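Local atomic coordinates of lytic chitin monooxygenase (Enterococcus faecalis, PDB entry 4A02), a protein that cleaves the glycosidic bonds of crystalline alpha- and beta-chitin oxidatively with a copper-dependent active site, working in synergy with a chitinase. Residues A[53-56]-A[57-60]; A[99-102]-A[103-106]; A[136-139]-A[140-144]. All coordinates share one frame; numbering follows the deposited sequence.

Contact 1: residues A[53-56]-A[57-60]; sequences SGFE and PLDE
F55 and L58 run side by side on the buried flank of a compact turn, the edge of the phenyl ring meeting the leucine methyl: F55 CD2 lies 4.0 Å from L58 CD1. The methyl sits near the ring plane, so the contact is made at the rim of the aromatic. The backbone closes the same gap, with L58 N donating to F55 O at 3.0 Å. One residue on, D59 N reaches E56 O at 2.8 Å, and E60 N then finds P57 O at 3.1 Å. Three successive bonds from residue i+3 to residue i define overlapping turns. P57 has no N-H to give, and its CD packs against G54 O at 3.9 Å. Whereas F55 and L58 are buried, E56 is exposed, and within the turn its carboxylate is held by weak bonds alone. Its chain, bent at CB-CG (chi2 81°), curls back until the carboxylate faces the backbone just before it, where E56 OE1 takes a weak bond from G54 N at 2.9 Å, the N-H pointing well off the oxygen (126°). OE2 is a longer, weak second acceptor. D59 is partly exposed, its OD2 hydrogen-bonded to S49 OG, while E60 forms a salt bridge with R65. The turn belongs to the long loop between strands 36-38 and 69-71. There F55 packs on R27 and I35, with its side chain about 9 Å from that of the copper ligand H1; L58 also rests on I35, and L58 O accepts from R10 NH1 of helix 10-13.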
# COMPACT_ATOMS: atom_id res chain seq x y z
N SER A 53 10.58 -12.52 -0.06
CA SER A 53 11.57 -12.87 0.93
C SER A 53 12.29 -11.64 1.43
O SER A 53 12.75 -10.81 0.65
CB SER A 53 12.60 -13.82 0.28
OG SER A 53 12.03 -15.02 -0.09
N GLY A 54 12.41 -11.51 2.76
CA GLY A 54 13.10 -10.44 3.37
C GLY A 54 12.25 -9.23 3.76
O GLY A 54 12.76 -8.34 4.45
N PHE A 55 11.01 -9.23 3.29
CA PHE A 55 10.07 -8.16 3.64
C PHE A 55 9.09 -8.57 4.74
O PHE A 55 8.22 -7.79 5.09
CB PHE A 55 9.30 -7.70 2.40
CG PHE A 55 10.12 -6.93 1.41
CD1 PHE A 55 10.79 -7.53 0.37
CD2 PHE A 55 10.18 -5.54 1.47
CE1 PHE A 55 11.49 -6.82 -0.57
CE2 PHE A 55 10.87 -4.80 0.53
CZ PHE A 55 11.54 -5.43 -0.50
N GLU A 56 9.28 -9.77 5.31
CA GLU A 56 8.33 -10.27 6.31
C GLU A 56 8.14 -9.34 7.51
O GLU A 56 7.03 -9.37 8.06
CB GLU A 56 8.72 -11.65 6.85
CG GLU A 56 8.91 -12.74 5.84
CD GLU A 56 10.25 -12.81 5.12
OE1 GLU A 56 11.11 -11.91 5.27
OE2 GLU A 56 10.43 -13.80 4.34
N PRO A 57 9.10 -8.54 7.98
CA PRO A 57 8.79 -7.66 9.13
C PRO A 57 7.62 -6.74 8.86
O PRO A 57 6.91 -6.35 9.80
CB PRO A 57 10.09 -6.92 9.39
CG PRO A 57 11.15 -7.90 8.89
CD PRO A 57 10.53 -8.45 7.63
N LEU A 58 7.38 -6.37 7.60
CA LEU A 58 6.22 -5.55 7.25
C LEU A 58 4.91 -6.22 7.62
O LEU A 58 3.90 -5.53 7.78
CB LEU A 58 6.19 -5.24 5.76
CG LEU A 58 7.18 -4.17 5.30
CD1 LEU A 58 7.24 -4.18 3.77
CD2 LEU A 58 6.76 -2.78 5.78
N ASP A 59 4.87 -7.56 7.69
CA ASP A 59 3.65 -8.25 8.00
C ASP A 59 3.34 -8.25 9.48
O ASP A 59 2.24 -8.69 9.86
CB ASP A 59 3.73 -9.69 7.49
CG ASP A 59 3.85 -9.78 5.99
OD1 ASP A 59 3.16 -9.02 5.29
OD2 ASP A 59 4.64 -10.66 5.52
N GLU A 60 4.23 -7.76 10.31
CA GLU A 60 3.91 -7.64 11.72
C GLU A 60 2.73 -6.68 11.86
O GLU A 60 2.52 -5.79 11.06
CB GLU A 60 5.16 -7.17 12.48
CG GLU A 60 6.22 -8.27 12.43
CD GLU A 60 7.55 -7.94 13.05
OE1 GLU A 60 7.63 -6.98 13.85
OE2 GLU A 60 8.51 -8.70 12.75

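Contact 2: residues A[99-102]-A[103-106]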
# COMPACT_ATOMS: atom_id res chain seq x y z
N GLY A 99 -13.66 -2.22 12.48
CA GLY A 99 -13.68 -3.39 13.36
C GLY A 99 -12.68 -4.45 13.04
O GLY A 99 -12.60 -5.44 13.76
N TRP A 100 -11.89 -4.29 11.97
CA TRP A 100 -10.78 -5.15 11.73
C TRP A 100 -9.85 -5.14 12.94
O TRP A 100 -9.78 -4.18 13.69
CB TRP A 100 -10.05 -4.76 10.44
CG TRP A 100 -9.18 -3.52 10.61
CD1 TRP A 100 -9.59 -2.22 10.68
CD2 TRP A 100 -7.75 -3.51 10.75
NE1 TRP A 100 -8.52 -1.39 10.89
CE2 TRP A 100 -7.37 -2.16 10.90
CE3 TRP A 100 -6.76 -4.49 10.75
CZ2 TRP A 100 -6.05 -1.78 11.05
CZ3 TRP A 100 -5.44 -4.11 10.88
CH2 TRP A 100 -5.10 -2.77 11.03
N ASN A 101 -9.10 -6.24 13.11
CA ASN A 101 -8.32 -6.41 14.33
C ASN A 101 -6.87 -5.95 14.09
O ASN A 101 -6.14 -6.62 13.33
CB ASN A 101 -8.35 -7.88 14.77
CG ASN A 101 -7.80 -8.04 16.14
OD1 ASN A 101 -6.80 -7.42 16.51
ND2 ASN A 101 -8.40 -8.93 16.90
N PRO A 102 -6.44 -4.85 14.69
CA PRO A 102 -5.13 -4.31 14.41
C PRO A 102 -3.99 -5.06 15.06
O PRO A 102 -2.83 -4.69 14.89
CB PRO A 102 -5.23 -2.87 14.95
CG PRO A 102 -6.14 -3.05 16.14
CD PRO A 102 -7.18 -4.00 15.65
N ASN A 103 -4.31 -6.12 15.83
CA ASN A 103 -3.36 -6.99 16.48
C ASN A 103 -3.30 -8.38 15.88
O ASN A 103 -2.71 -9.27 16.50
CB ASN A 103 -3.63 -7.04 17.98
CG ASN A 103 -3.45 -5.68 18.60
OD1 ASN A 103 -2.34 -5.14 18.57
ND2 ASN A 103 -4.49 -5.09 19.20
N GLN A 104 -3.83 -8.58 14.69
CA GLN A 104 -3.82 -9.85 14.04
C GLN A 104 -3.33 -9.68 12.59
O GLN A 104 -3.45 -8.59 12.01
CB GLN A 104 -5.21 -10.48 14.00
CG GLN A 104 -5.71 -10.90 15.35
CD GLN A 104 -7.08 -11.51 15.34
OE1 GLN A 104 -7.89 -11.35 14.39
NE2 GLN A 104 -7.42 -12.24 16.37
N PRO A 105 -2.83 -10.75 11.98
CA PRO A 105 -2.33 -10.64 10.62
C PRO A 105 -3.42 -10.14 9.65
O PRO A 105 -4.61 -10.47 9.76
CB PRO A 105 -1.90 -12.10 10.31
CG PRO A 105 -1.58 -12.68 11.64
CD PRO A 105 -2.64 -12.12 12.57
N LEU A 106 -2.99 -9.38 8.65
CA LEU A 106 -3.88 -8.83 7.66
C LEU A 106 -4.44 -9.92 6.75
O LEU A 106 -3.75 -10.76 6.24
CB LEU A 106 -3.18 -7.79 6.80
CG LEU A 106 -2.72 -6.53 7.52
CD1 LEU A 106 -1.89 -5.65 6.57
CD2 LEU A 106 -3.87 -5.72 8.10
O HOH W 1 -6.09 -8.08 11.03
O HOH W 2 -7.07 -6.32 19.06
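N101 swings its amide away from its own backbone N (chi1 -169°) and Q104 keeps its chain extended beyond CG (chi2 179°); these torsions lay one amide against the other. The two planes are only 16° apart and stacked, with N101 ND2 3.3 Å from Q104 CD, while the side chains cross at about a right angle. This position of the amide, with its twist about CB-CG, lets N101 OD1 face the backbone ahead, where N103 N donates to it at 2.9 Å, in the carbonyl plane. That bond closes an Asx turn. Q104 N returns to N101 O at 3.3 Å, a weak bond that completes a type I beta turn from N101 to Q104, overlapping the Asx turn. N101 OD1 has a second donor, a water 2.8 Å away that also accepts from N103 ND2; N103 OD1 is held by A63 N. Another water lies within donating distance of N101 O and Q104 O, with more acceptors near it than it has protons. L106 CD2 approaches the indole obliquely, 3.6 Å from W100 CZ3, and P102 N sits off-centre above one indole face at 3.9 Å. N103 and Q104 are exposed, whereas L106 is buried and packs on L47. These overlapping turns shape the loop joining antiparallel strands 88-96 and 111-120 in the beta-sandwich of this monooxygenase family.

Contact 3: residues A[136-139]-A[140-144]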
# COMPACT_ATOMS: atom_id res chain seq x y z
N THR A 136 -17.35 6.94 3.88
CA THR A 136 -17.67 7.85 4.93
C THR A 136 -17.93 7.22 6.29
O THR A 136 -17.93 7.96 7.26
CB THR A 136 -18.85 8.77 4.51
OG1 THR A 136 -19.94 7.98 4.23
CG2 THR A 136 -18.43 9.54 3.28
N ASP A 137 -18.11 5.92 6.38
CA ASP A 137 -18.26 5.28 7.65
C ASP A 137 -16.94 5.13 8.37
O ASP A 137 -16.94 4.85 9.58
CB ASP A 137 -18.91 3.88 7.57
CG ASP A 137 -18.10 2.84 6.86
OD1 ASP A 137 -17.23 3.17 6.04
OD2 ASP A 137 -18.36 1.62 7.14
N ARG A 138 -15.80 5.23 7.69
CA ARG A 138 -14.56 4.77 8.31
C ARG A 138 -14.10 5.74 9.40
O ARG A 138 -14.14 6.95 9.24
CB ARG A 138 -13.46 4.62 7.26
CG ARG A 138 -13.72 3.56 6.24
CD ARG A 138 -14.05 2.22 6.84
NE ARG A 138 -13.78 1.08 5.97
CZ ARG A 138 -14.56 0.63 5.02
NH1 ARG A 138 -15.75 1.17 4.75
NH2 ARG A 138 -14.13 -0.38 4.28
N LYS A 139 -13.55 5.17 10.46
CA LYS A 139 -12.98 5.93 11.56
C LYS A 139 -11.89 5.11 12.21
O LYS A 139 -12.02 3.87 12.29
CB LYS A 139 -14.03 6.32 12.59
CG LYS A 139 -13.62 7.38 13.56
CD LYS A 139 -14.69 7.91 14.41
CE LYS A 139 -14.24 8.96 15.40
NZ LYS A 139 -15.30 9.13 16.47
N GLY A 140 -10.86 5.78 12.68
CA GLY A 140 -9.80 5.14 13.45
C GLY A 140 -8.70 4.57 12.57
O GLY A 140 -8.55 4.92 11.41
N TYR A 141 -7.89 3.70 13.17
CA TYR A 141 -6.78 3.08 12.46
C TYR A 141 -7.29 2.18 11.36
O TYR A 141 -8.10 1.26 11.65
CB TYR A 141 -5.93 2.30 13.45
CG TYR A 141 -4.76 1.53 12.88
CD1 TYR A 141 -4.12 1.89 11.71
CD2 TYR A 141 -4.30 0.40 13.55
CE1 TYR A 141 -3.06 1.16 11.20
CE2 TYR A 141 -3.21 -0.30 13.09
CZ TYR A 141 -2.59 0.06 11.91
OH TYR A 141 -1.48 -0.65 11.48
N HIS A 142 -6.81 2.37 10.14
CA HIS A 142 -7.13 1.58 8.98
C HIS A 142 -5.88 1.35 8.16
O HIS A 142 -4.88 2.06 8.29
CB HIS A 142 -8.21 2.28 8.11
CG HIS A 142 -9.58 2.10 8.73
ND1 HIS A 142 -10.19 0.86 8.62
CD2 HIS A 142 -10.32 2.90 9.52
CE1 HIS A 142 -11.30 0.97 9.29
NE2 HIS A 142 -11.42 2.16 9.85
N VAL A 143 -5.96 0.32 7.30
CA VAL A 143 -4.92 0.05 6.32
C VAL A 143 -5.54 0.16 4.95
O VAL A 143 -6.53 -0.51 4.64
CB VAL A 143 -4.26 -1.33 6.55
CG1 VAL A 143 -3.24 -1.64 5.45
CG2 VAL A 143 -3.60 -1.39 7.92
N ILE A 144 -4.93 1.01 4.11
CA ILE A 144 -5.21 1.06 2.68
C ILE A 144 -4.21 0.15 2.00
O ILE A 144 -3.03 0.16 2.31
CB ILE A 144 -5.11 2.50 2.15
CG1 ILE A 144 -6.12 3.42 2.83
CG2 ILE A 144 -5.23 2.54 0.64
CD1 ILE A 144 -5.87 4.88 2.59
O HOH W 3 -10.40 1.59 13.17
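H142 turns its imidazole back toward the preceding loop, bringing NE2 to 3.0 Å from K139 O. This is the point in the beta-sandwich where the chain leaves strand 127-134 of one sheet, rounds a corner at Y141 and enters strand 142-150 of the other. The N-H...O angle of 125° marks the bond as weak, even though K139 O lies at the ring edge near its plane. The ring's other neighbour in the loop is R138, whose CD makes an off-centre CH-pi contact, 4.2 Å from the H142 ring centroid. The nearest ring atom to R138 CD is H142 CE1, at 3.9 Å. A bend at chi2 (-53°) folds the arginine chain so that its CD meets the imidazole. CE1 in turn lies at the edge of the guanidinium, whose plane is steeply inclined to the ring.

A second shell fixes this arrangement. H142 ND1 is hydrogen-bonded to T96 OG1, and NE2 has a further partner in N98 OD1, so both ring nitrogens are engaged and the imidazole's rotation is defined. A water donates to K139 O at 2.9 Å and to Y141 O at 2.8 Å, bridging the corner around G140. K139 O thus has two donors, the water and, weakly, H142 NE2. Beneath, H142 packs on V163 and I165 of strand 155-165. The guanidinium is gripped through all its nitrogens: NE bonds to T96 O, NH2 forms a salt bridge with D112, and NH1 forms another with D137. In that last salt bridge R138 NH1 is 2.8 Å from D137 OD1, which uses its syn lone pair and lies merely 4° out of the guanidinium plane.

Read from the N terminus, the three contacts come strictly in series, none nesting in or crossing another. Contact 1 closes a turn in the long loop between strands 36-38 and 69-71; contact 2 shapes the connection from strand 88-96 to strand 111-120; contact 3 rounds the passage from strand 127-134 into strand 142-150. Contacts 2 and 3 touch, with W100 NE1 2.8 Å from Y141 O, a probable hydrogen bond, and P102 packed on the Y141 ring. Contact 1 stays about 5 Å from contact 2 at the nearest atoms. Just beyond contact 1, however, Q61 NE2 bonds to P102 O and Y141 OH, tying its loop to the other two.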